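Local structure of pectate lyase (Pectobacterium carotovorum, 4U4B) at residues D132-C137 against T163-R168; Q83-Y88 against S106-P111; A294-L299 against C337-S342; R48-R53 against D91-N96; N232-H237 against G265-T270. The protein probably depolymerises polygalacturonate and methylated pectins by calcium-dependent eliminative cleavage within the polymer chain, leaving oligosaccharides with unsaturated ends. All coordinates share one frame; numbering follows the deposited sequence.

Interaction 1: residues D132-C137 against T163-R168; sequences DKTVDC and TIKNLR
V135 and I164 hold matching places on adjacent coils of a right-handed parallel beta-helix, the fold of this pectate lyase family. Their buried branches meet with V135 CG2 3.8 Å from I164 CG1. C137 prolongs the apolar row: its SG, tied by a disulfide to C124, lies 3.5 Å from I164 CD1, while its CB packs against L167 CD1. Strands 134-136 and 163-165 run parallel, and bonds such as V135 N to T163 O (2.8 Å) lock their register. On the other face T134 and T163 stand side by side, pointing the same way, with T134 OG1 3.6 Å from T163 CB; beta-branched threonines suit such extended backbone. The chain turns a corner at N166, whose positive phi asparagine tolerates well. D136 reaches that corner because its CG is anti to the backbone N (chi1 -176°). Its OD2 pairs with K118, and K165 NZ, 4.5 Å from that oxygen, can add only a looser attraction. N166 OD1 bonds N189 of the following coil and S40; the amide nitrogen points at the aspartate. N166 ND2 meets D136 OD1 at 3.0 Å, nearly straight (167°), within its own amide plane but above the carboxylate plane.

Interaction 2: residues Q83-Y88 against S106-P111; sequences QSDYWY and STAPAP
The indole of W87 carries S106 on one face: S106 CB sits 3.7 Å from the centroid of the five-membered ring, 23° off its normal, with OG beside it over the same ring system. A108 CB approaches the benzo part obliquely, 3.6 Å from W87 CZ2. Residues this small suit the place, since they let the backbone come close to the indole. W87 and S106 form an antiparallel non-hydrogen-bonded pair where strand 87-94 begins and 99-106 ends, in a domain whose topology is consistent with a fibronectin type III-like sandwich. Although W87 NE1 is near S106 OG, the angle is too poor for a bond. S106 OG instead donates to Y86 O (3.0 Å), from above the carbonyl plane, and accepts from A108 N (3.0 Å), closing an ST turn. Y86 O also takes T107 N at 3.1 Å. T107 OG1, placed between its backbone N and carbonyl carbon (chi1 53°), receives Y86 N at 3.0 Å, almost straight. Both backbone polar atoms of Y86 are therefore satisfied from 106-111, and two hydroxyls continue the pairing past the point where regular strand geometry ends.

Interaction 3: residues A294-L299 against C337-S342; sequences AEIRDL and CKVSRS
I296 and V339 lie side by side, pointing the same way, and the isoleucine can be followed outward from its base. I296 CB is 3.6 Å from V339 CG2. Its CG1, anti to the carbonyl carbon (chi1 -50°), passes V339 CB at 4.0 Å, whereas CG2 brushes V339 CG2 at 4.1 Å. At the tip CD1 leaves V339 and packs on L269 of the preceding coil, so a single branched residue touches its neighbours on two coils of the beta-helix. V339 also leans on W332 and C312, and C312 is joined by a disulfide to C337, which ties the start of 337-342 to strand 312-315. The backbone is parallel here but the pairing is brief. K338 N gives to A294 O at 2.9 Å and I296 N gives to K338 O at 3.2 Å. K338 then centres an inverse gamma turn that swings the chain away. A water fills in beyond it, donating to I296 O at 2.9 Å and, weakly, to K338 O. On the exposed face the aliphatic bases of E295 and K338 pair, CB to CB 4.1 Å. Their charged ends, E295 OE1 and K338 NZ, remain 4.8 Å apart, without a salt bridge. The chemistry is thus that of a terminating coil: apolar packing and a disulfide hold its inner side, two backbone hydrogen bonds and a water link the strands themselves, and the face of E295 and K338 adds at most a loose attraction of charges.

Interaction 4: residues R48-R53 against D91-N96; sequences RQDVYR and DTVSGN
D50 N gives to D91 O at 2.8 Å, and D91 N returns a bond of equal length to D50 O. This hydrogen-bonded pair joins the central strands, 46-54 and 87-94, of the four-stranded antiparallel sheet in a domain that resembles fibronectin type III. R48 and V93 form a second such pair, less even: V93 N to R48 O is 2.9 Å, but R48 N to V93 O is long and weak. Between them stand Q49 and T92, on the face turned to the other sheet of the sandwich, with Q49 OE1 3.8 Å from T92 CG2. A buried glutamine needs partners, and Q49 has them in W39, D72 and N69. On the opposite face R48 bends at chi3 (92°), which brings its guanidinium forward to D50, two residues on. R48 NE forms a salt bridge to D50 OD1 at 3.4 Å, its hydrogen bond weak; the stronger partner of that oxygen is K64. V93 CG2 lies over one face of the guanidinium, 3.8 Å from R48 NH2. Farther along, the Y52 ring and D91 carboxylate, their planes 48° apart, meet with CE2 of Y52 3.4 Å from OD2 of D91.

Interaction 5: residues N232-H237 against G265-T270; sequences NAKNSH and GPRNLT
R267 runs extended from CG to NE beneath the turn at N232-S236, and this buried arginine is the tight part of the contact. R267 NH2 gives to N232 O at 2.8 Å, and R267 NE bonds weakly to A233 O at 2.9 Å, an oxygen that meets the guanidinium at its edge. S256 and N263 take up NH1, so the group is gripped by several partners. Nearby, N268 N bonds S236 O at 2.9 Å, the sound backbone link of this parallel beta-helix rung. A second tight point lies at the other end, where H237 has CG anti to its backbone N (chi1 -170°), which carries the imidazole out along the neighbouring strand. The ring stands nearly perpendicular (83°) to the N268 amide, and H237 NE2 meets T270 OG1 at 2.6 Å, a hydrogen bond in which either atom may be the donor. The solvent side is looser. K234 and N235 are exposed and touch the G265-P266 turn, with its cis peptide, mainly by van der Waals contact: K234 CD to G265 N is 3.7 Å, N235 OD1 to P266 CD is 3.6 Å. The bonds that P266 O receives from N235 N and S236 N are weak. An arginine suits the inner site because it can answer two turn carbonyls at once; its buried charge is probably eased by those dipoles, leaving backbone and imidazole bonds to hold the strands in register.

Overall arrangement
Interactions 4 and 2 belong to the small N-terminal sandwich and share strand 87-94; they touch where R53 packs on Y86 and Y88. Interaction 4 holds the middle of the sheet with regular antiparallel pairing, whereas interaction 2, at the surface, relies on hydroxyls and an indole face. Interactions 1, 5 and 3 join parallel coils of the beta-helix in chain order. Interactions 1 and 3, centres 29 Å apart, lie on opposite sides of the chain's centre, and each includes a disulfide cysteine. Interactions 5 and 3 adjoin through strands 267-271 and 293-301, with E295 N probably bonded to L269 O. All three are partly buried, but interaction 5 buries a charge where the other two bury hydrocarbon.

Interaction 1: residues D132-C137 against T163-R168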
# COMPACT_ATOMS: atom_id res chain seq x y z
N ASP A 132 -15.39 9.95 -10.18
CA ASP A 132 -15.62 11.30 -9.65
C ASP A 132 -16.26 11.34 -8.26
O ASP A 132 -17.12 12.18 -8.00
CB ASP A 132 -16.50 12.09 -10.62
CG ASP A 132 -15.79 12.38 -11.92
OD1 ASP A 132 -14.60 12.72 -11.87
OD2 ASP A 132 -16.43 12.27 -12.98
N LYS A 133 -15.84 10.45 -7.37
CA LYS A 133 -16.35 10.48 -5.99
C LYS A 133 -15.47 9.69 -5.04
O LYS A 133 -14.49 9.06 -5.44
CB LYS A 133 -17.78 9.94 -5.91
CG LYS A 133 -17.92 8.51 -6.39
CD LYS A 133 -19.40 8.13 -6.56
CE LYS A 133 -20.14 8.08 -5.24
NZ LYS A 133 -21.63 8.06 -5.41
N THR A 134 -15.86 9.73 -3.77
CA THR A 134 -15.22 8.99 -2.70
C THR A 134 -16.12 7.85 -2.24
O THR A 134 -17.27 8.09 -1.84
CB THR A 134 -14.90 9.91 -1.50
OG1 THR A 134 -13.95 10.90 -1.89
CG2 THR A 134 -14.35 9.12 -0.33
N VAL A 135 -15.63 6.61 -2.29
CA VAL A 135 -16.37 5.52 -1.66
C VAL A 135 -15.61 4.93 -0.46
O VAL A 135 -14.38 4.74 -0.49
CB VAL A 135 -16.72 4.39 -2.65
CG1 VAL A 135 -17.77 4.88 -3.67
CG2 VAL A 135 -15.48 3.85 -3.34
N ASP A 136 -16.37 4.67 0.60
CA ASP A 136 -15.88 4.01 1.80
C ASP A 136 -16.41 2.58 1.80
O ASP A 136 -17.62 2.37 1.85
CB ASP A 136 -16.36 4.79 3.04
CG ASP A 136 -15.81 4.24 4.35
OD1 ASP A 136 -15.34 3.08 4.40
OD2 ASP A 136 -15.89 4.97 5.36
N CYS A 137 -15.52 1.60 1.71
CA CYS A 137 -15.97 0.22 1.59
C CYS A 137 -16.16 -0.46 2.95
O CYS A 137 -16.54 -1.64 3.02
CB CYS A 137 -14.99 -0.58 0.72
SG CYS A 137 -15.03 -0.06 -1.00
N THR A 163 -11.77 8.39 -5.16
CA THR A 163 -11.09 7.89 -3.96
C THR A 163 -11.79 6.66 -3.40
O THR A 163 -13.02 6.62 -3.31
CB THR A 163 -11.01 9.00 -2.88
OG1 THR A 163 -10.24 10.09 -3.38
CG2 THR A 163 -10.37 8.48 -1.58
N ILE A 164 -11.02 5.64 -3.04
CA ILE A 164 -11.57 4.49 -2.31
C ILE A 164 -10.89 4.32 -0.95
O ILE A 164 -9.67 4.49 -0.83
CB ILE A 164 -11.48 3.19 -3.14
CG1 ILE A 164 -12.24 2.08 -2.43
CG2 ILE A 164 -10.03 2.78 -3.40
CD1 ILE A 164 -12.54 0.93 -3.31
N LYS A 165 -11.69 4.00 0.07
CA LYS A 165 -11.21 3.86 1.44
C LYS A 165 -11.64 2.54 2.08
O LYS A 165 -12.74 2.06 1.83
CB LYS A 165 -11.74 5.00 2.31
CG LYS A 165 -11.38 6.41 1.86
CD LYS A 165 -11.70 7.43 2.96
CE LYS A 165 -13.12 7.32 3.43
NZ LYS A 165 -13.53 8.60 4.10
N ASN A 166 -10.76 1.98 2.90
CA ASN A 166 -11.11 0.88 3.81
C ASN A 166 -11.63 -0.38 3.12
O ASN A 166 -12.81 -0.72 3.24
CB ASN A 166 -12.14 1.38 4.83
CG ASN A 166 -11.73 2.68 5.48
OD1 ASN A 166 -10.56 2.87 5.81
ND2 ASN A 166 -12.68 3.59 5.65
N LEU A 167 -10.74 -1.05 2.41
CA LEU A 167 -11.11 -2.22 1.62
C LEU A 167 -10.09 -3.33 1.81
O LEU A 167 -8.89 -3.10 1.77
CB LEU A 167 -11.22 -1.87 0.13
CG LEU A 167 -11.49 -3.05 -0.82
CD1 LEU A 167 -12.94 -3.50 -0.68
CD2 LEU A 167 -11.21 -2.64 -2.26
N ARG A 168 -10.59 -4.54 2.01
CA ARG A 168 -9.74 -5.73 2.04
C ARG A 168 -9.91 -6.46 0.69
O ARG A 168 -11.03 -6.62 0.19
CB ARG A 168 -10.14 -6.61 3.23
CG ARG A 168 -9.30 -7.84 3.46
CD ARG A 168 -9.69 -8.54 4.77
NE ARG A 168 -9.73 -7.62 5.91
CZ ARG A 168 -8.78 -7.52 6.84
NH1 ARG A 168 -7.69 -8.28 6.77
NH2 ARG A 168 -8.89 -6.66 7.84

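Interaction 2: residues Q83-Y88 against S106-P111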
# COMPACT_ATOMS: atom_id res chain seq x y z
N GLN A 83 -0.08 -16.57 19.48
CA GLN A 83 -1.05 -17.55 19.94
C GLN A 83 -2.19 -16.93 20.74
O GLN A 83 -3.11 -17.64 21.16
CB GLN A 83 -0.35 -18.63 20.78
CG GLN A 83 0.77 -19.34 20.06
CD GLN A 83 0.34 -19.82 18.69
OE1 GLN A 83 0.52 -19.12 17.69
NE2 GLN A 83 -0.25 -21.01 18.64
N SER A 84 -2.16 -15.62 20.93
CA SER A 84 -3.11 -14.96 21.82
C SER A 84 -3.86 -13.83 21.12
O SER A 84 -3.29 -13.16 20.27
CB SER A 84 -2.38 -14.44 23.07
OG SER A 84 -3.27 -13.86 24.00
N ASP A 85 -5.12 -13.63 21.49
CA ASP A 85 -5.95 -12.57 20.91
C ASP A 85 -5.54 -11.20 21.43
O ASP A 85 -5.25 -11.04 22.61
CB ASP A 85 -7.42 -12.80 21.24
CG ASP A 85 -8.02 -13.96 20.48
OD1 ASP A 85 -7.42 -14.39 19.47
OD2 ASP A 85 -9.10 -14.42 20.88
N TYR A 86 -5.54 -10.20 20.55
CA TYR A 86 -5.30 -8.83 21.01
C TYR A 86 -6.34 -7.88 20.46
O TYR A 86 -6.95 -8.14 19.41
CB TYR A 86 -3.91 -8.33 20.60
CG TYR A 86 -2.77 -9.02 21.31
CD1 TYR A 86 -2.17 -8.45 22.44
CD2 TYR A 86 -2.28 -10.23 20.85
CE1 TYR A 86 -1.11 -9.09 23.08
CE2 TYR A 86 -1.23 -10.87 21.50
CZ TYR A 86 -0.65 -10.29 22.61
OH TYR A 86 0.39 -10.94 23.22
N TRP A 87 -6.52 -6.78 21.16
CA TRP A 87 -7.40 -5.72 20.71
C TRP A 87 -6.59 -4.44 20.54
O TRP A 87 -5.71 -4.13 21.36
CB TRP A 87 -8.56 -5.52 21.69
CG TRP A 87 -9.59 -6.60 21.62
CD1 TRP A 87 -10.84 -6.51 21.06
CD2 TRP A 87 -9.48 -7.94 22.13
NE1 TRP A 87 -11.51 -7.71 21.19
CE2 TRP A 87 -10.70 -8.60 21.84
CE3 TRP A 87 -8.47 -8.63 22.81
CZ2 TRP A 87 -10.93 -9.93 22.21
CZ3 TRP A 87 -8.70 -9.95 23.17
CH2 TRP A 87 -9.92 -10.59 22.86
N TYR A 88 -6.90 -3.69 19.48
CA TYR A 88 -6.18 -2.46 19.16
C TYR A 88 -7.11 -1.25 18.95
O TYR A 88 -8.24 -1.40 18.50
CB TYR A 88 -5.34 -2.64 17.89
CG TYR A 88 -4.26 -3.70 17.96
CD1 TYR A 88 -4.54 -5.02 17.69
CD2 TYR A 88 -2.94 -3.34 18.25
CE1 TYR A 88 -3.55 -5.99 17.72
CE2 TYR A 88 -1.93 -4.30 18.28
CZ TYR A 88 -2.24 -5.62 18.02
OH TYR A 88 -1.25 -6.58 18.04
N SER A 106 -9.39 -6.17 16.16
CA SER A 106 -8.98 -7.31 16.97
C SER A 106 -8.59 -8.53 16.15
O SER A 106 -9.04 -8.70 15.01
CB SER A 106 -10.11 -7.69 17.93
OG SER A 106 -9.75 -8.80 18.73
N THR A 107 -7.78 -9.41 16.74
CA THR A 107 -7.46 -10.67 16.07
C THR A 107 -8.44 -11.75 16.50
O THR A 107 -8.46 -12.83 15.94
CB THR A 107 -6.01 -11.12 16.34
OG1 THR A 107 -5.79 -11.16 17.76
CG2 THR A 107 -5.04 -10.15 15.73
N ALA A 108 -9.26 -11.44 17.50
CA ALA A 108 -10.37 -12.32 17.86
C ALA A 108 -11.46 -12.22 16.79
O ALA A 108 -11.50 -11.25 16.04
CB ALA A 108 -10.90 -11.94 19.22
N PRO A 109 -12.35 -13.23 16.69
CA PRO A 109 -13.47 -13.14 15.74
C PRO A 109 -14.29 -11.89 15.96
O PRO A 109 -14.38 -11.39 17.08
CB PRO A 109 -14.31 -14.39 16.06
CG PRO A 109 -13.40 -15.31 16.77
CD PRO A 109 -12.37 -14.49 17.47
N ALA A 110 -14.91 -11.38 14.90
CA ALA A 110 -15.77 -10.21 15.01
C ALA A 110 -17.00 -10.48 15.89
O ALA A 110 -17.63 -11.53 15.77
CB ALA A 110 -16.20 -9.74 13.63
N PRO A 111 -17.34 -9.54 16.78
CA PRO A 111 -18.52 -9.75 17.63
C PRO A 111 -19.85 -9.70 16.86
O PRO A 111 -19.97 -9.01 15.85
CB PRO A 111 -18.45 -8.58 18.63
CG PRO A 111 -17.13 -7.91 18.42
CD PRO A 111 -16.68 -8.25 17.03

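Interaction 3: residues A294-L299 against C337-S342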
# COMPACT_ATOMS: atom_id res chain seq x y z
N ALA A 294 12.39 9.03 -9.49
CA ALA A 294 11.92 8.44 -8.25
C ALA A 294 12.50 9.20 -7.06
O ALA A 294 13.71 9.18 -6.83
CB ALA A 294 12.30 6.98 -8.18
N GLU A 295 11.64 9.86 -6.31
CA GLU A 295 12.06 10.55 -5.09
C GLU A 295 11.65 9.73 -3.87
O GLU A 295 10.48 9.37 -3.71
CB GLU A 295 11.45 11.96 -5.04
CG GLU A 295 11.88 12.81 -3.85
CD GLU A 295 11.30 14.20 -3.92
OE1 GLU A 295 10.88 14.60 -5.03
OE2 GLU A 295 11.26 14.90 -2.89
N ILE A 296 12.63 9.41 -3.03
CA ILE A 296 12.41 8.53 -1.89
C ILE A 296 12.82 9.16 -0.58
O ILE A 296 13.93 9.68 -0.44
CB ILE A 296 13.18 7.19 -2.02
CG1 ILE A 296 12.94 6.54 -3.38
CG2 ILE A 296 12.81 6.25 -0.88
CD1 ILE A 296 11.51 6.29 -3.65
N ARG A 297 11.93 9.08 0.40
CA ARG A 297 12.17 9.57 1.74
C ARG A 297 11.53 8.61 2.74
O ARG A 297 10.48 8.02 2.46
CB ARG A 297 11.60 10.98 1.89
CG ARG A 297 11.82 11.59 3.25
CD ARG A 297 13.29 11.95 3.50
NE ARG A 297 13.57 12.13 4.92
CZ ARG A 297 14.02 11.16 5.71
NH1 ARG A 297 14.26 9.96 5.20
NH2 ARG A 297 14.23 11.39 6.99
N ASP A 298 12.18 8.41 3.89
CA ASP A 298 11.53 7.76 5.03
C ASP A 298 11.15 6.32 4.73
O ASP A 298 10.01 5.90 4.96
CB ASP A 298 10.28 8.56 5.43
CG ASP A 298 10.05 8.56 6.92
OD1 ASP A 298 10.66 9.41 7.59
OD2 ASP A 298 9.25 7.73 7.40
N LEU A 299 12.10 5.56 4.20
CA LEU A 299 11.84 4.19 3.80
C LEU A 299 12.48 3.23 4.79
O LEU A 299 13.66 3.34 5.13
CB LEU A 299 12.36 3.95 2.37
CG LEU A 299 12.22 2.56 1.74
CD1 LEU A 299 10.75 2.17 1.59
CD2 LEU A 299 12.94 2.49 0.40
N CYS A 337 17.28 9.10 -9.74
CA CYS A 337 17.16 8.47 -8.44
C CYS A 337 17.41 9.48 -7.33
O CYS A 337 18.51 9.56 -6.79
CB CYS A 337 18.11 7.29 -8.33
SG CYS A 337 17.56 5.81 -9.23
N LYS A 338 16.38 10.25 -7.00
CA LYS A 338 16.47 11.29 -5.99
C LYS A 338 16.35 10.70 -4.60
O LYS A 338 15.36 10.93 -3.90
CB LYS A 338 15.39 12.36 -6.20
CG LYS A 338 15.69 13.31 -7.32
CD LYS A 338 14.56 14.32 -7.49
CE LYS A 338 15.07 15.75 -7.33
NZ LYS A 338 14.11 16.75 -7.88
N VAL A 339 17.35 9.92 -4.20
CA VAL A 339 17.33 9.25 -2.91
C VAL A 339 18.75 9.16 -2.36
O VAL A 339 19.69 8.90 -3.11
CB VAL A 339 16.69 7.85 -3.03
CG1 VAL A 339 17.35 7.05 -4.15
CG2 VAL A 339 16.78 7.10 -1.72
N SER A 340 18.90 9.39 -1.06
CA SER A 340 20.20 9.26 -0.39
C SER A 340 20.16 8.08 0.57
O SER A 340 19.08 7.60 0.93
CB SER A 340 20.56 10.54 0.36
OG SER A 340 20.40 11.68 -0.46
N ARG A 341 21.33 7.62 1.00
CA ARG A 341 21.38 6.49 1.93
C ARG A 341 20.71 6.82 3.26
O ARG A 341 20.24 5.92 3.96
CB ARG A 341 22.82 6.06 2.19
CG ARG A 341 23.02 4.59 1.91
CD ARG A 341 23.75 4.44 0.61
NE ARG A 341 25.11 4.92 0.79
CZ ARG A 341 26.00 5.07 -0.19
NH1 ARG A 341 25.69 4.79 -1.45
NH2 ARG A 341 27.21 5.52 0.13
N SER A 342 20.66 8.10 3.60
CA SER A 342 20.04 8.52 4.85
C SER A 342 18.52 8.40 4.76
O SER A 342 17.82 8.49 5.77
CB SER A 342 20.47 9.95 5.22
OG SER A 342 20.20 10.87 4.18
O HOH W 1 14.65 12.43 -0.98

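Interaction 4: residues R48-R53 against D91-N96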
# COMPACT_ATOMS: atom_id res chain seq x y z
N ARG A 48 -0.18 14.17 16.49
CA ARG A 48 0.37 12.93 17.05
C ARG A 48 -0.70 11.85 16.97
O ARG A 48 -1.90 12.17 16.90
CB ARG A 48 0.81 13.13 18.51
CG ARG A 48 1.38 11.88 19.22
CD ARG A 48 1.76 12.15 20.70
NE ARG A 48 0.70 11.86 21.67
CZ ARG A 48 0.05 12.79 22.38
NH1 ARG A 48 0.33 14.08 22.23
NH2 ARG A 48 -0.88 12.42 23.24
N GLN A 49 -0.28 10.59 16.99
CA GLN A 49 -1.22 9.46 17.03
C GLN A 49 -0.71 8.43 18.02
O GLN A 49 0.49 8.17 18.10
CB GLN A 49 -1.39 8.82 15.64
CG GLN A 49 -1.77 9.77 14.54
CD GLN A 49 -1.92 9.05 13.21
OE1 GLN A 49 -3.00 8.57 12.88
NE2 GLN A 49 -0.83 8.97 12.45
N ASP A 50 -1.63 7.85 18.78
CA ASP A 50 -1.29 6.86 19.76
C ASP A 50 -1.87 5.52 19.37
O ASP A 50 -3.04 5.43 19.01
CB ASP A 50 -1.82 7.24 21.14
CG ASP A 50 -1.09 8.40 21.74
OD1 ASP A 50 0.16 8.48 21.60
OD2 ASP A 50 -1.78 9.24 22.37
N VAL A 51 -1.04 4.49 19.46
CA VAL A 51 -1.49 3.13 19.26
C VAL A 51 -1.61 2.42 20.60
O VAL A 51 -0.64 2.34 21.34
CB VAL A 51 -0.52 2.34 18.35
CG1 VAL A 51 -1.03 0.94 18.16
CG2 VAL A 51 -0.34 3.04 17.01
N TYR A 52 -2.81 1.91 20.87
CA TYR A 52 -3.10 1.13 22.07
C TYR A 52 -3.36 -0.33 21.75
O TYR A 52 -3.98 -0.68 20.73
CB TYR A 52 -4.31 1.69 22.80
CG TYR A 52 -4.09 3.07 23.36
CD1 TYR A 52 -3.61 3.25 24.65
CD2 TYR A 52 -4.36 4.19 22.59
CE1 TYR A 52 -3.39 4.52 25.15
CE2 TYR A 52 -4.17 5.46 23.09
CZ TYR A 52 -3.68 5.62 24.36
OH TYR A 52 -3.48 6.89 24.84
N ARG A 53 -2.92 -1.18 22.66
CA ARG A 53 -3.15 -2.60 22.57
C ARG A 53 -3.55 -3.19 23.91
O ARG A 53 -2.91 -2.92 24.94
CB ARG A 53 -1.91 -3.31 22.05
CG ARG A 53 -2.13 -4.79 21.81
CD ARG A 53 -0.83 -5.46 21.42
NE ARG A 53 0.04 -5.65 22.59
CZ ARG A 53 1.34 -5.91 22.50
NH1 ARG A 53 1.91 -6.00 21.30
NH2 ARG A 53 2.06 -6.08 23.62
N ASP A 91 -5.67 6.34 18.44
CA ASP A 91 -6.22 7.65 18.78
C ASP A 91 -5.42 8.72 18.06
O ASP A 91 -4.19 8.67 18.04
CB ASP A 91 -6.19 7.92 20.30
CG ASP A 91 -7.09 7.00 21.09
OD1 ASP A 91 -7.85 6.23 20.48
OD2 ASP A 91 -7.06 7.04 22.33
N THR A 92 -6.11 9.67 17.46
CA THR A 92 -5.46 10.83 16.86
C THR A 92 -5.55 12.02 17.81
O THR A 92 -6.55 12.20 18.52
CB THR A 92 -6.09 11.20 15.51
OG1 THR A 92 -7.42 11.67 15.74
CG2 THR A 92 -6.13 10.00 14.57
N VAL A 93 -4.51 12.84 17.84
CA VAL A 93 -4.50 14.02 18.69
C VAL A 93 -4.26 15.28 17.86
O VAL A 93 -3.27 15.38 17.15
CB VAL A 93 -3.43 13.90 19.78
CG1 VAL A 93 -3.43 15.14 20.67
CG2 VAL A 93 -3.64 12.64 20.59
N SER A 94 -5.17 16.23 17.94
CA SER A 94 -5.05 17.44 17.13
C SER A 94 -4.37 18.56 17.91
O SER A 94 -4.16 18.44 19.12
CB SER A 94 -6.43 17.88 16.64
OG SER A 94 -6.93 16.97 15.66
N GLY A 95 -3.98 19.62 17.20
CA GLY A 95 -3.33 20.75 17.83
C GLY A 95 -4.22 21.41 18.88
O GLY A 95 -3.74 21.82 19.94
N ASN A 96 -5.52 21.48 18.59
CA ASN A 96 -6.47 22.16 19.47
C ASN A 96 -6.84 21.32 20.68
O ASN A 96 -7.89 21.54 21.28
CB ASN A 96 -7.75 22.53 18.70
CG ASN A 96 -8.39 21.33 18.00
OD1 ASN A 96 -8.17 20.18 18.40
ND2 ASN A 96 -9.16 21.59 16.93

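Interaction 5: residues N232-H237 against G265-T270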
# COMPACT_ATOMS: atom_id res chain seq x y z
N ASN A 232 1.92 2.87 -15.90
CA ASN A 232 1.97 2.75 -17.36
C ASN A 232 1.69 4.06 -18.11
O ASN A 232 2.15 4.25 -19.24
CB ASN A 232 1.01 1.66 -17.83
CG ASN A 232 1.34 0.30 -17.25
OD1 ASN A 232 2.45 0.09 -16.75
ND2 ASN A 232 0.40 -0.63 -17.31
N ALA A 233 0.93 4.96 -17.50
CA ALA A 233 0.69 6.27 -18.11
C ALA A 233 1.95 7.12 -18.13
O ALA A 233 2.77 7.05 -17.22
CB ALA A 233 -0.42 7.02 -17.37
N LYS A 234 2.08 7.95 -19.16
CA LYS A 234 3.18 8.90 -19.22
C LYS A 234 2.76 10.24 -18.60
O LYS A 234 1.57 10.54 -18.53
CB LYS A 234 3.64 9.09 -20.66
CG LYS A 234 4.16 7.81 -21.28
CD LYS A 234 4.69 8.05 -22.69
CE LYS A 234 3.57 8.24 -23.70
NZ LYS A 234 2.90 6.95 -24.01
N ASN A 235 3.74 11.04 -18.18
CA ASN A 235 3.47 12.24 -17.39
C ASN A 235 2.57 11.91 -16.20
O ASN A 235 1.65 12.64 -15.88
CB ASN A 235 2.84 13.34 -18.24
CG ASN A 235 3.80 13.88 -19.26
OD1 ASN A 235 4.61 14.77 -18.96
ND2 ASN A 235 3.74 13.35 -20.47
N SER A 236 2.88 10.79 -15.56
CA SER A 236 2.10 10.28 -14.46
C SER A 236 2.90 10.37 -13.18
O SER A 236 4.13 10.43 -13.22
CB SER A 236 1.72 8.83 -14.71
OG SER A 236 2.91 8.08 -14.93
N HIS A 237 2.22 10.33 -12.05
CA HIS A 237 2.90 10.42 -10.76
C HIS A 237 2.23 9.47 -9.77
O HIS A 237 1.00 9.45 -9.65
CB HIS A 237 2.89 11.87 -10.26
CG HIS A 237 3.76 12.12 -9.07
ND1 HIS A 237 3.63 13.24 -8.27
CD2 HIS A 237 4.79 11.40 -8.54
CE1 HIS A 237 4.53 13.20 -7.30
NE2 HIS A 237 5.24 12.09 -7.45
N GLY A 265 8.03 8.47 -21.17
CA GLY A 265 7.91 9.11 -19.87
C GLY A 265 7.63 10.60 -19.98
O GLY A 265 7.22 11.08 -21.04
N PRO A 266 7.85 11.34 -18.88
CA PRO A 266 8.35 10.82 -17.60
C PRO A 266 7.28 10.15 -16.73
O PRO A 266 6.12 10.56 -16.71
CB PRO A 266 8.87 12.08 -16.89
CG PRO A 266 7.99 13.16 -17.39
CD PRO A 266 7.62 12.79 -18.82
N ARG A 267 7.70 9.10 -16.02
CA ARG A 267 6.86 8.48 -15.00
C ARG A 267 7.53 8.73 -13.67
O ARG A 267 8.69 8.37 -13.49
CB ARG A 267 6.69 6.99 -15.25
CG ARG A 267 6.07 6.68 -16.60
CD ARG A 267 5.34 5.37 -16.56
NE ARG A 267 4.77 5.00 -17.87
CZ ARG A 267 5.41 4.26 -18.76
NH1 ARG A 267 6.63 3.81 -18.50
NH2 ARG A 267 4.82 3.96 -19.91
N ASN A 268 6.81 9.35 -12.74
CA ASN A 268 7.41 9.76 -11.48
C ASN A 268 6.89 9.02 -10.26
O ASN A 268 5.71 8.64 -10.20
CB ASN A 268 7.21 11.26 -11.26
CG ASN A 268 7.97 12.09 -12.25
OD1 ASN A 268 8.96 11.62 -12.82
ND2 ASN A 268 7.52 13.31 -12.48
N LEU A 269 7.77 8.86 -9.29
CA LEU A 269 7.43 8.26 -8.01
C LEU A 269 7.87 9.18 -6.90
O LEU A 269 9.00 9.68 -6.91
CB LEU A 269 8.09 6.88 -7.85
CG LEU A 269 8.09 6.25 -6.44
CD1 LEU A 269 6.66 5.94 -5.96
CD2 LEU A 269 8.93 4.98 -6.41
N THR A 270 6.99 9.41 -5.94
CA THR A 270 7.42 10.02 -4.69
C THR A 270 6.99 9.12 -3.55
O THR A 270 5.80 8.89 -3.33
CB THR A 270 6.83 11.43 -4.47
OG1 THR A 270 7.10 12.24 -5.61
CG2 THR A 270 7.47 12.09 -3.21